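PDB 4U3V: polyketide synthase PksR from Bacillus subtilis, which takes part in assembling the antibiotic polyketide bacillaene, the fragment here being its trans-acyltransferase enoyl-isomerase domain, which has a double-hotdog fold. Local coordinates for residues A[75-81]-A[233-239]; A[179-184]-A[217-222]; A[259-265]-A[278-284]. All coordinates share one frame; numbering follows the deposited sequence.

Contact 1: residues A[75-81]-A[233-239]; sequences SGRISKL and INDIQFT
Phe238 lays its ring against the backbone of Gly76. The CA of Gly76 sits over the ring face as a CH-pi contact, 4.1 Å from the centroid of the Phe238 ring and 27° off its normal, and Gly76 O lies above the same ring, displaced toward the rim. What folds the ring back over the neighbouring strand is the Phe238 first torsion, with CG between the backbone N and carbonyl carbon (chi1 55°). Ile78 N lies at the ring edge, and the Ile78 side chain crosses Phe238 at about a right angle, CG1 3.6 Å from Phe238 CE2, while Ile78 CB packs on Ile236 CB at 4.1 Å. On the opposite face of the sheet, Arg77 and Gln237 run side by side. CD of Arg77 touches CG of Gln237 at 3.4 Å, and the guanidinium and amide planes, 26° apart, are stacked. Their polar ends are held elsewhere: Arg77 NH2 donates to Ser134 O, and Gln237 OE1 bonds with His277 ND1.

Beneath the side chains, paired bonds link Gly76 with Phe238, Ile78 with Ile236 and Leu81 with Ile233; Gly76 N to Phe238 O is 2.9 Å. Near the chain corner at Asn234, Lys80 N hydrogen-bonds to Asn234 O at 2.9 Å. A water donates to both Leu81 O and Asn234 OD1 there. Phe66, Phe67 and Ile63 of helix 56-69 pack on Phe238. The two strand axes run antiparallel, 4.7 Å apart, and join strand 75-83 of the predicted N-terminal hotdog to strand 230-239 of the C-terminal one, the edge-to-edge sheet junction of a double-hotdog fold.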
loop_
_atom_site.group_PDB
_atom_site.type_symbol
_atom_site.label_atom_id
_atom_site.label_comp_id
_atom_site.label_asym_id
_atom_site.label_seq_id
_atom_site.Cartn_x
_atom_site.Cartn_y
_atom_site.Cartn_z
ATOM N N SER A 75 11.327 -0.596 14.601
ATOM C CA SER A 75 9.973 -0.180 14.293
ATOM C C SER A 75 9.964 1.320 14.093
ATOM O O SER A 75 10.880 2.017 14.531
ATOM C CB SER A 75 9.028 -0.588 15.433
ATOM O OG SER A 75 9.165 0.300 16.531
ATOM N N GLY A 76 8.944 1.823 13.396
ATOM C CA GLY A 76 8.842 3.229 13.086
ATOM C C GLY A 76 7.447 3.613 12.624
ATOM O O GLY A 76 6.520 2.769 12.641
ATOM N N ARG A 77 7.323 4.864 12.187
ATOM C CA ARG A 77 6.086 5.421 11.649
ATOM C C ARG A 77 6.364 6.157 10.354
ATOM O O ARG A 77 7.334 6.912 10.253
ATOM C CB ARG A 77 5.461 6.437 12.614
ATOM C CG ARG A 77 5.320 5.946 14.042
ATOM C CD ARG A 77 4.046 5.141 14.240
ATOM N NE ARG A 77 4.009 4.550 15.577
ATOM C CZ ARG A 77 3.770 5.237 16.690
ATOM N NH1 ARG A 77 3.504 6.535 16.619
ATOM N NH2 ARG A 77 3.790 4.627 17.875
ATOM N N ILE A 78 5.443 6.028 9.395
ATOM C CA ILE A 78 5.308 7.018 8.336
ATOM C C ILE A 78 4.067 7.858 8.627
ATOM O O ILE A 78 3.073 7.317 9.072
ATOM C CB ILE A 78 5.069 6.321 6.966
ATOM C CG1 ILE A 78 6.099 5.211 6.711
ATOM C CG2 ILE A 78 4.962 7.347 5.850
ATOM C CD1 ILE A 78 7.537 5.692 6.738
ATOM N N SER A 79 4.114 9.158 8.347
ATOM C CA SER A 79 2.932 10.026 8.531
ATOM C C SER A 79 2.688 10.870 7.307
ATOM O O SER A 79 3.638 11.289 6.633
ATOM C CB SER A 79 3.129 10.956 9.743
ATOM O OG SER A 79 3.621 10.237 10.861
ATOM N N LYS A 80 1.414 11.188 7.051
ATOM C CA LYS A 80 1.012 12.185 6.074
ATOM C C LYS A 80 1.566 11.893 4.675
ATOM O O LYS A 80 2.039 12.785 3.962
ATOM C CB LYS A 80 1.364 13.611 6.518
ATOM C CG LYS A 80 0.954 13.873 7.955
ATOM C CD LYS A 80 0.884 15.357 8.260
ATOM C CE LYS A 80 0.308 15.572 9.656
ATOM N NZ LYS A 80 0.546 16.969 10.127
ATOM N N LEU A 81 1.509 10.620 4.306
ATOM C CA LEU A 81 1.992 10.197 2.975
ATOM C C LEU A 81 0.934 10.561 1.935
ATOM O O LEU A 81 -0.254 10.160 2.018
ATOM C CB LEU A 81 2.230 8.687 2.998
ATOM C CG LEU A 81 2.725 8.054 1.703
ATOM C CD1 LEU A 81 4.115 8.610 1.366
ATOM C CD2 LEU A 81 2.724 6.518 1.867
ATOM N N ILE A 233 -1.903 7.893 2.586
ATOM C CA ILE A 233 -2.086 7.170 3.852
ATOM C C ILE A 233 -1.679 8.096 5.014
ATOM O O ILE A 233 -0.542 8.543 5.093
ATOM C CB ILE A 233 -1.249 5.864 3.887
ATOM C CG1 ILE A 233 -1.491 5.039 2.613
ATOM C CG2 ILE A 233 -1.507 5.100 5.201
ATOM C CD1 ILE A 233 -0.638 3.773 2.525
ATOM N N ASN A 234 -2.593 8.373 5.939
ATOM C CA ASN A 234 -2.294 9.297 7.054
ATOM C C ASN A 234 -1.233 8.817 8.058
ATOM O O ASN A 234 -0.434 9.628 8.576
ATOM C CB ASN A 234 -3.587 9.662 7.807
ATOM C CG ASN A 234 -4.515 10.552 6.994
ATOM O OD1 ASN A 234 -4.106 11.180 6.020
ATOM N ND2 ASN A 234 -5.776 10.630 7.417
ATOM N N ASP A 235 -1.189 7.508 8.293
ATOM C CA ASP A 235 -0.233 6.913 9.224
ATOM C C ASP A 235 0.038 5.453 8.900
ATOM O O ASP A 235 -0.887 4.652 8.684
ATOM C CB ASP A 235 -0.709 7.078 10.674
ATOM C CG ASP A 235 0.410 6.854 11.694
ATOM O OD1 ASP A 235 1.374 7.656 11.735
ATOM O OD2 ASP A 235 0.322 5.873 12.464
ATOM N N ILE A 236 1.305 5.046 8.987
ATOM C CA ILE A 236 1.629 3.643 8.965
ATOM C C ILE A 236 2.494 3.357 10.169
ATOM O O ILE A 236 3.426 4.112 10.427
ATOM C CB ILE A 236 2.447 3.275 7.697
ATOM C CG1 ILE A 236 1.793 3.906 6.457
ATOM C CG2 ILE A 236 2.645 1.755 7.627
ATOM C CD1 ILE A 236 2.504 3.582 5.143
ATOM N N GLN A 237 2.178 2.307 10.910
ATOM C CA GLN A 237 3.065 1.848 11.996
ATOM C C GLN A 237 3.590 0.490 11.667
ATOM O O GLN A 237 2.823 -0.431 11.449
ATOM C CB GLN A 237 2.289 1.745 13.334
ATOM C CG GLN A 237 1.463 2.970 13.688
ATOM C CD GLN A 237 0.775 2.813 15.042
ATOM O OE1 GLN A 237 0.500 1.696 15.484
ATOM N NE2 GLN A 237 0.438 3.925 15.663
ATOM N N PHE A 238 4.917 0.335 11.666
ATOM C CA PHE A 238 5.502 -0.862 11.117
ATOM C C PHE A 238 6.736 -1.304 11.928
ATOM O O PHE A 238 7.288 -0.510 12.681
ATOM C CB PHE A 238 5.922 -0.585 9.648
ATOM C CG PHE A 238 6.831 0.589 9.503
ATOM C CD1 PHE A 238 8.212 0.400 9.620
ATOM C CD2 PHE A 238 6.340 1.892 9.365
ATOM C CE1 PHE A 238 9.056 1.487 9.574
ATOM C CE2 PHE A 238 7.195 2.979 9.259
ATOM C CZ PHE A 238 8.567 2.769 9.437
ATOM N N THR A 239 7.125 -2.559 11.735
ATOM C CA THR A 239 8.404 -3.123 12.248
ATOM C C THR A 239 9.303 -3.670 11.143
ATOM O O THR A 239 8.898 -3.753 9.975
ATOM C CB THR A 239 8.166 -4.270 13.241
ATOM O OG1 THR A 239 7.916 -5.496 12.537
ATOM C CG2 THR A 239 6.977 -3.952 14.142
HETATM O O HOH W 1 -2.192 11.254 3.810
#

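Contact 2: residues A[179-184]-A[217-222]; sequences RDHKSI and SFLEQF
Arg179 supplies the charged and polar grip on the end of helix 205-219. Its NH1 donates to two acceptors, the backbone Ser217 O at 2.8 Å and Glu220 OE1 at 2.9 Å, the latter as a salt bridge. Both acceptor atoms lie near the guanidinium plane, and the Glu220 carboxylate is turned only 14° from it, so the salt-bridged pair is nearly coplanar. A water accepts from Arg179 NH2 and donates to Glu220 OE1, adding a second link between the charges. Positive charge at the carbonyl end of a helix would probably be favourable.

A second set of polar bonds centres on Gln221. Its NE2 donates to Asp180 O at 3.2 Å, from above the carbonyl plane, and to Phe218 O within its own segment, which fixes the amide between turn and helix. Asp180 OD1 in turn accepts from Lys182 N and Ser183 N, the first bond making an Asx turn.

The rest is van der Waals packing around flat groups. Gln221 CB lies over the centre of the Arg179 guanidinium, 3.7 Å from Arg179 CZ. Phe218 swings its ring under the turn, with CG anti to the backbone N (chi1 168°). There the ring edge meets carbonyl oxygens, CE1 of Phe218 lying 3.2 Å from Asp180 O and CZ 3.4 Å from His181 O. The apolar pair is Ile184 CG2 with Phe218 CB, 3.9 Å apart. The arrangement ties the tight turn between strands 174-180 and 183-190 to the C-terminal end of the long helix that a hotdog fold wraps in its sheet.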
loop_
_atom_site.group_PDB
_atom_site.type_symbol
_atom_site.label_atom_id
_atom_site.label_comp_id
_atom_site.label_asym_id
_atom_site.label_seq_id
_atom_site.Cartn_x
_atom_site.Cartn_y
_atom_site.Cartn_z
ATOM N N ARG A 179 -17.421 -9.679 4.586
ATOM C CA ARG A 179 -17.774 -8.266 4.436
ATOM C C ARG A 179 -19.011 -7.907 5.220
ATOM O O ARG A 179 -19.901 -8.747 5.367
ATOM C CB ARG A 179 -18.060 -7.993 2.967
ATOM C CG ARG A 179 -18.282 -6.520 2.623
ATOM C CD ARG A 179 -18.351 -6.353 1.100
ATOM N NE ARG A 179 -19.575 -6.956 0.536
ATOM C CZ ARG A 179 -19.801 -7.118 -0.769
ATOM N NH1 ARG A 179 -18.937 -6.667 -1.679
ATOM N NH2 ARG A 179 -20.930 -7.690 -1.185
ATOM N N ASP A 180 -19.100 -6.655 5.685
ATOM C CA ASP A 180 -20.397 -6.086 6.043
ATOM C C ASP A 180 -20.410 -4.594 5.680
ATOM O O ASP A 180 -19.477 -4.131 5.010
ATOM C CB ASP A 180 -20.755 -6.318 7.539
ATOM C CG ASP A 180 -19.938 -5.476 8.502
ATOM O OD1 ASP A 180 -19.126 -4.658 8.054
ATOM O OD2 ASP A 180 -20.130 -5.607 9.743
ATOM N N HIS A 181 -21.475 -3.881 6.035
ATOM C CA HIS A 181 -21.627 -2.501 5.616
ATOM C C HIS A 181 -20.530 -1.554 6.014
ATOM O O HIS A 181 -20.493 -0.401 5.524
ATOM C CB HIS A 181 -22.988 -1.945 6.091
ATOM C CG HIS A 181 -23.104 -1.795 7.600
ATOM N ND1 HIS A 181 -23.293 -2.853 8.431
ATOM C CD2 HIS A 181 -23.039 -0.658 8.422
ATOM C CE1 HIS A 181 -23.271 -2.429 9.709
ATOM N NE2 HIS A 181 -23.123 -1.086 9.706
ATOM N N LYS A 182 -19.677 -1.940 6.963
ATOM C CA LYS A 182 -18.675 -0.963 7.401
ATOM C C LYS A 182 -17.257 -1.500 7.436
ATOM O O LYS A 182 -16.346 -0.804 7.888
ATOM C CB LYS A 182 -19.019 -0.391 8.764
ATOM C CG LYS A 182 -19.276 -1.484 9.797
ATOM C CD LYS A 182 -19.784 -0.897 11.112
ATOM C CE LYS A 182 -20.124 -1.995 12.107
ATOM N NZ LYS A 182 -19.325 -3.238 11.865
ATOM N N SER A 183 -17.098 -2.785 7.142
ATOM C CA SER A 183 -15.764 -3.393 7.174
ATOM C C SER A 183 -15.597 -4.531 6.191
ATOM O O SER A 183 -16.574 -5.121 5.692
ATOM C CB SER A 183 -15.414 -3.897 8.586
ATOM O OG SER A 183 -16.346 -4.864 8.975
ATOM N N ILE A 184 -14.349 -4.936 6.000
ATOM C CA ILE A 184 -14.096 -6.165 5.240
ATOM C C ILE A 184 -12.895 -6.843 5.843
ATOM O O ILE A 184 -11.986 -6.177 6.313
ATOM C CB ILE A 184 -13.949 -5.901 3.714
ATOM C CG1 ILE A 184 -14.013 -7.232 2.913
ATOM C CG2 ILE A 184 -12.718 -5.018 3.412
ATOM C CD1 ILE A 184 -14.289 -7.029 1.435
ATOM N N SER A 217 -13.305 -4.285 -3.038
ATOM C CA SER A 217 -14.286 -5.337 -2.780
ATOM C C SER A 217 -15.349 -4.919 -1.754
ATOM O O SER A 217 -16.540 -5.172 -1.930
ATOM C CB SER A 217 -13.566 -6.611 -2.265
ATOM O OG SER A 217 -12.639 -7.102 -3.235
ATOM N N PHE A 218 -14.913 -4.180 -0.746
ATOM C CA PHE A 218 -15.849 -3.574 0.220
ATOM C C PHE A 218 -16.821 -2.640 -0.501
ATOM O O PHE A 218 -18.032 -2.697 -0.277
ATOM C CB PHE A 218 -15.071 -2.813 1.306
ATOM C CG PHE A 218 -15.939 -1.927 2.180
ATOM C CD1 PHE A 218 -16.772 -2.486 3.146
ATOM C CD2 PHE A 218 -15.950 -0.551 2.029
ATOM C CE1 PHE A 218 -17.633 -1.697 3.899
ATOM C CE2 PHE A 218 -16.808 0.254 2.777
ATOM C CZ PHE A 218 -17.663 -0.312 3.710
ATOM N N LEU A 219 -16.283 -1.755 -1.346
ATOM C CA LEU A 219 -17.101 -0.696 -1.971
ATOM C C LEU A 219 -18.063 -1.263 -3.020
ATOM O O LEU A 219 -19.003 -0.601 -3.405
ATOM C CB LEU A 219 -16.189 0.366 -2.617
ATOM C CG LEU A 219 -15.443 1.168 -1.525
ATOM C CD1 LEU A 219 -14.277 1.958 -2.071
ATOM C CD2 LEU A 219 -16.364 2.073 -0.708
ATOM N N GLU A 220 -17.791 -2.480 -3.462
ATOM C CA GLU A 220 -18.524 -3.121 -4.554
ATOM C C GLU A 220 -19.977 -3.271 -4.160
ATOM O O GLU A 220 -20.854 -3.373 -5.018
ATOM C CB GLU A 220 -17.904 -4.499 -4.810
ATOM C CG GLU A 220 -18.463 -5.289 -5.989
ATOM C CD GLU A 220 -19.625 -6.210 -5.615
ATOM O OE1 GLU A 220 -19.762 -6.581 -4.422
ATOM O OE2 GLU A 220 -20.418 -6.565 -6.523
ATOM N N GLN A 221 -20.226 -3.319 -2.851
ATOM C CA GLN A 221 -21.574 -3.529 -2.332
ATOM C C GLN A 221 -22.447 -2.323 -2.569
ATOM O O GLN A 221 -23.682 -2.433 -2.535
ATOM C CB GLN A 221 -21.558 -3.887 -0.849
ATOM C CG GLN A 221 -21.322 -2.701 0.077
ATOM C CD GLN A 221 -21.150 -3.138 1.516
ATOM O OE1 GLN A 221 -22.116 -3.520 2.175
ATOM N NE2 GLN A 221 -19.911 -3.261 1.947
ATOM N N PHE A 222 -21.831 -1.176 -2.875
ATOM C CA PHE A 222 -22.585 0.068 -2.941
ATOM C C PHE A 222 -22.862 0.416 -4.397
ATOM O O PHE A 222 -22.283 -0.203 -5.308
ATOM C CB PHE A 222 -21.858 1.223 -2.225
ATOM C CG PHE A 222 -21.630 0.972 -0.756
ATOM C CD1 PHE A 222 -22.698 0.928 0.140
ATOM C CD2 PHE A 222 -20.334 0.758 -0.265
ATOM C CE1 PHE A 222 -22.494 0.629 1.487
ATOM C CE2 PHE A 222 -20.130 0.488 1.073
ATOM C CZ PHE A 222 -21.205 0.437 1.957
HETATM O O HOH W 2 -22.407 -7.269 -4.001
#

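Contact 3: residues A[259-265]-A[278-284]; sequences DMLLFDV and YSGYSLK
Asp264 keeps CG beside its backbone N (chi1 -73°), which brings its carboxylate across to the facing strand, where OD1 accepts from Gly280 N at 3.1 Å (angle at hydrogen 157°), nearly along the C-O axis. Val265 sends CG1 anti to its backbone N (chi1 -179°), where this methyl lies alongside Tyr278, 3.8 Å from Tyr278 CD2. Met260 curls over the end of the facing strand, SD 3.9 Å from Lys284 CB, and its CE reaches the Leu283 carbonyl.

Gly280 and Tyr281 both face Phe263, a G1 beta bulge with Gly280 at positive phi; the register slips by one residue there. Tyr281 N still bonds to Phe263 O at 2.9 Å, and Asp264 holds the extra amide of the bulge. Beyond it, regular pairing resumes, with Leu261 N 2.8 Å from Leu283 O. On the face carrying Leu262 and Ser282, Leu262 CG lies 3.3 Å from Ser282 OG, a hydroxyl that donates to Gly280 O.

The two strands form the antiparallel hairpin 260-268/274-283. Phe263 and Leu283 pack on Ile215 of helix 205-219, while the hydroxyls of Tyr278 and Tyr281 bond to Thr208 of that helix. Strands 247-257 and 230-239 flank the hairpin on its two outer edges.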
loop_
_atom_site.group_PDB
_atom_site.type_symbol
_atom_site.label_atom_id
_atom_site.label_comp_id
_atom_site.label_asym_id
_atom_site.label_seq_id
_atom_site.Cartn_x
_atom_site.Cartn_y
_atom_site.Cartn_z
ATOM N N ASP A 259 -16.039 13.656 -0.757
ATOM C CA ASP A 259 -15.751 12.607 -1.756
ATOM C C ASP A 259 -14.433 11.876 -1.505
ATOM O O ASP A 259 -13.798 11.365 -2.440
ATOM C CB ASP A 259 -15.772 13.190 -3.172
ATOM C CG ASP A 259 -17.174 13.513 -3.644
ATOM O OD1 ASP A 259 -18.006 12.582 -3.726
ATOM O OD2 ASP A 259 -17.440 14.695 -3.944
ATOM N N MET A 260 -13.993 11.877 -0.251
ATOM C CA MET A 260 -12.835 11.075 0.155
ATOM C C MET A 260 -13.339 9.985 1.111
ATOM O O MET A 260 -14.068 10.264 2.065
ATOM C CB MET A 260 -11.818 11.934 0.886
ATOM C CG MET A 260 -11.294 13.122 0.063
ATOM S SD MET A 260 -10.320 12.534 -1.342
ATOM C CE MET A 260 -9.192 11.435 -0.501
ATOM N N LEU A 261 -12.840 8.777 0.931
ATOM C CA LEU A 261 -13.224 7.672 1.806
ATOM C C LEU A 261 -11.934 7.219 2.476
ATOM O O LEU A 261 -10.984 6.852 1.789
ATOM C CB LEU A 261 -13.760 6.496 0.965
ATOM C CG LEU A 261 -15.092 6.821 0.282
ATOM C CD1 LEU A 261 -15.305 5.890 -0.915
ATOM C CD2 LEU A 261 -16.179 6.596 1.298
ATOM N N LEU A 262 -11.904 7.230 3.804
ATOM C CA LEU A 262 -10.681 6.859 4.543
ATOM C C LEU A 262 -10.975 5.622 5.393
ATOM O O LEU A 262 -12.067 5.477 5.986
ATOM C CB LEU A 262 -10.217 7.980 5.480
ATOM C CG LEU A 262 -9.353 9.049 4.789
ATOM C CD1 LEU A 262 -10.150 9.882 3.799
ATOM C CD2 LEU A 262 -8.638 9.938 5.804
ATOM N N PHE A 263 -9.984 4.741 5.454
ATOM C CA PHE A 263 -10.117 3.429 6.082
ATOM C C PHE A 263 -8.986 3.242 7.067
ATOM O O PHE A 263 -7.873 3.712 6.849
ATOM C CB PHE A 263 -10.014 2.307 4.993
ATOM C CG PHE A 263 -11.118 2.336 4.010
ATOM C CD1 PHE A 263 -12.266 1.590 4.239
ATOM C CD2 PHE A 263 -11.059 3.192 2.911
ATOM C CE1 PHE A 263 -13.327 1.647 3.341
ATOM C CE2 PHE A 263 -12.154 3.298 2.039
ATOM C CZ PHE A 263 -13.268 2.506 2.243
ATOM N N ASP A 264 -9.254 2.517 8.142
ATOM C CA ASP A 264 -8.177 1.932 8.941
ATOM C C ASP A 264 -7.923 0.485 8.543
ATOM O O ASP A 264 -8.845 -0.257 8.193
ATOM C CB ASP A 264 -8.471 2.055 10.459
ATOM C CG ASP A 264 -8.302 3.478 10.978
ATOM O OD1 ASP A 264 -7.910 4.395 10.204
ATOM O OD2 ASP A 264 -8.604 3.706 12.185
ATOM N N VAL A 265 -6.655 0.066 8.590
ATOM C CA VAL A 265 -6.314 -1.271 8.133
ATOM C C VAL A 265 -5.382 -1.900 9.150
ATOM O O VAL A 265 -4.299 -1.361 9.405
ATOM C CB VAL A 265 -5.546 -1.247 6.790
ATOM C CG1 VAL A 265 -5.240 -2.678 6.362
ATOM C CG2 VAL A 265 -6.353 -0.533 5.715
ATOM N N TYR A 278 -2.213 0.476 9.336
ATOM C CA TYR A 278 -2.414 1.707 8.557
ATOM C C TYR A 278 -3.607 2.464 9.117
ATOM O O TYR A 278 -4.609 1.855 9.451
ATOM C CB TYR A 278 -2.805 1.382 7.105
ATOM C CG TYR A 278 -1.846 0.486 6.345
ATOM C CD1 TYR A 278 -0.995 1.021 5.363
ATOM C CD2 TYR A 278 -1.871 -0.882 6.509
ATOM C CE1 TYR A 278 -0.189 0.203 4.598
ATOM C CE2 TYR A 278 -1.086 -1.721 5.721
ATOM C CZ TYR A 278 -0.221 -1.175 4.789
ATOM O OH TYR A 278 0.545 -2.009 3.989
ATOM N N SER A 279 -3.542 3.776 9.101
ATOM C CA SER A 279 -4.673 4.582 9.522
ATOM C C SER A 279 -4.908 5.711 8.515
ATOM O O SER A 279 -3.959 6.271 7.931
ATOM C CB SER A 279 -4.457 5.065 10.978
ATOM O OG SER A 279 -4.169 6.442 11.020
ATOM N N GLY A 280 -6.174 5.989 8.190
ATOM C CA GLY A 280 -6.463 6.998 7.175
ATOM C C GLY A 280 -5.872 6.655 5.819
ATOM O O GLY A 280 -5.284 7.507 5.141
ATOM N N TYR A 281 -6.069 5.401 5.416
ATOM C CA TYR A 281 -5.826 4.983 4.047
ATOM C C TYR A 281 -6.912 5.603 3.168
ATOM O O TYR A 281 -8.116 5.279 3.306
ATOM C CB TYR A 281 -5.901 3.455 4.045
ATOM C CG TYR A 281 -5.313 2.751 2.844
ATOM C CD1 TYR A 281 -4.207 1.872 3.020
ATOM C CD2 TYR A 281 -5.915 2.829 1.601
ATOM C CE1 TYR A 281 -3.674 1.181 1.933
ATOM C CE2 TYR A 281 -5.362 2.145 0.505
ATOM C CZ TYR A 281 -4.273 1.305 0.701
ATOM O OH TYR A 281 -3.712 0.631 -0.375
ATOM N N SER A 282 -6.505 6.480 2.244
ATOM C CA SER A 282 -7.437 7.418 1.583
ATOM C C SER A 282 -7.679 7.032 0.141
ATOM O O SER A 282 -6.707 6.855 -0.617
ATOM C CB SER A 282 -6.783 8.834 1.564
ATOM O OG SER A 282 -6.683 9.341 2.884
ATOM N N LEU A 283 -8.961 6.991 -0.251
ATOM C CA LEU A 283 -9.389 6.867 -1.630
ATOM C C LEU A 283 -10.204 8.101 -2.006
ATOM O O LEU A 283 -11.092 8.540 -1.273
ATOM C CB LEU A 283 -10.240 5.608 -1.843
ATOM C CG LEU A 283 -9.500 4.285 -2.080
ATOM C CD1 LEU A 283 -8.696 3.893 -0.857
ATOM C CD2 LEU A 283 -10.498 3.201 -2.435
ATOM N N LYS A 284 -9.960 8.601 -3.205
ATOM C CA LYS A 284 -10.792 9.641 -3.796
ATOM C C LYS A 284 -11.885 9.039 -4.672
ATOM O O LYS A 284 -11.595 8.182 -5.523
ATOM C CB LYS A 284 -9.898 10.566 -4.635
ATOM C CG LYS A 284 -10.650 11.680 -5.340
ATOM C CD LYS A 284 -9.689 12.604 -6.072
ATOM C CE LYS A 284 -10.424 13.546 -7.019
ATOM N NZ LYS A 284 -10.968 14.747 -6.326
#

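In the fold
Contacts 1 and 3 are strand pairings, each centred 11 Å from the centre of the chain, built on ladders of backbone bonds, with about half their touching residues buried. Contact 2, at 19 Å and with three buried of eleven, is more peripheral, and relies on side-chain bonds and a salt bridge. Strands 230-239 and 274-283 are neighbours, so contacts 1 and 3 abut: Asp235 O lies 2.8 Å from Ser279 N, and the classic bulge of Asn234 and Asp235 faces that serine. Helix 205-219 supplies one side of contact 2 and packs on the hairpin of contact 3, with Phe218 CD2 3.7 Å from Phe263 CE1. Contact 1 spans the two predicted hotdogs; the others lie within the C-terminal one.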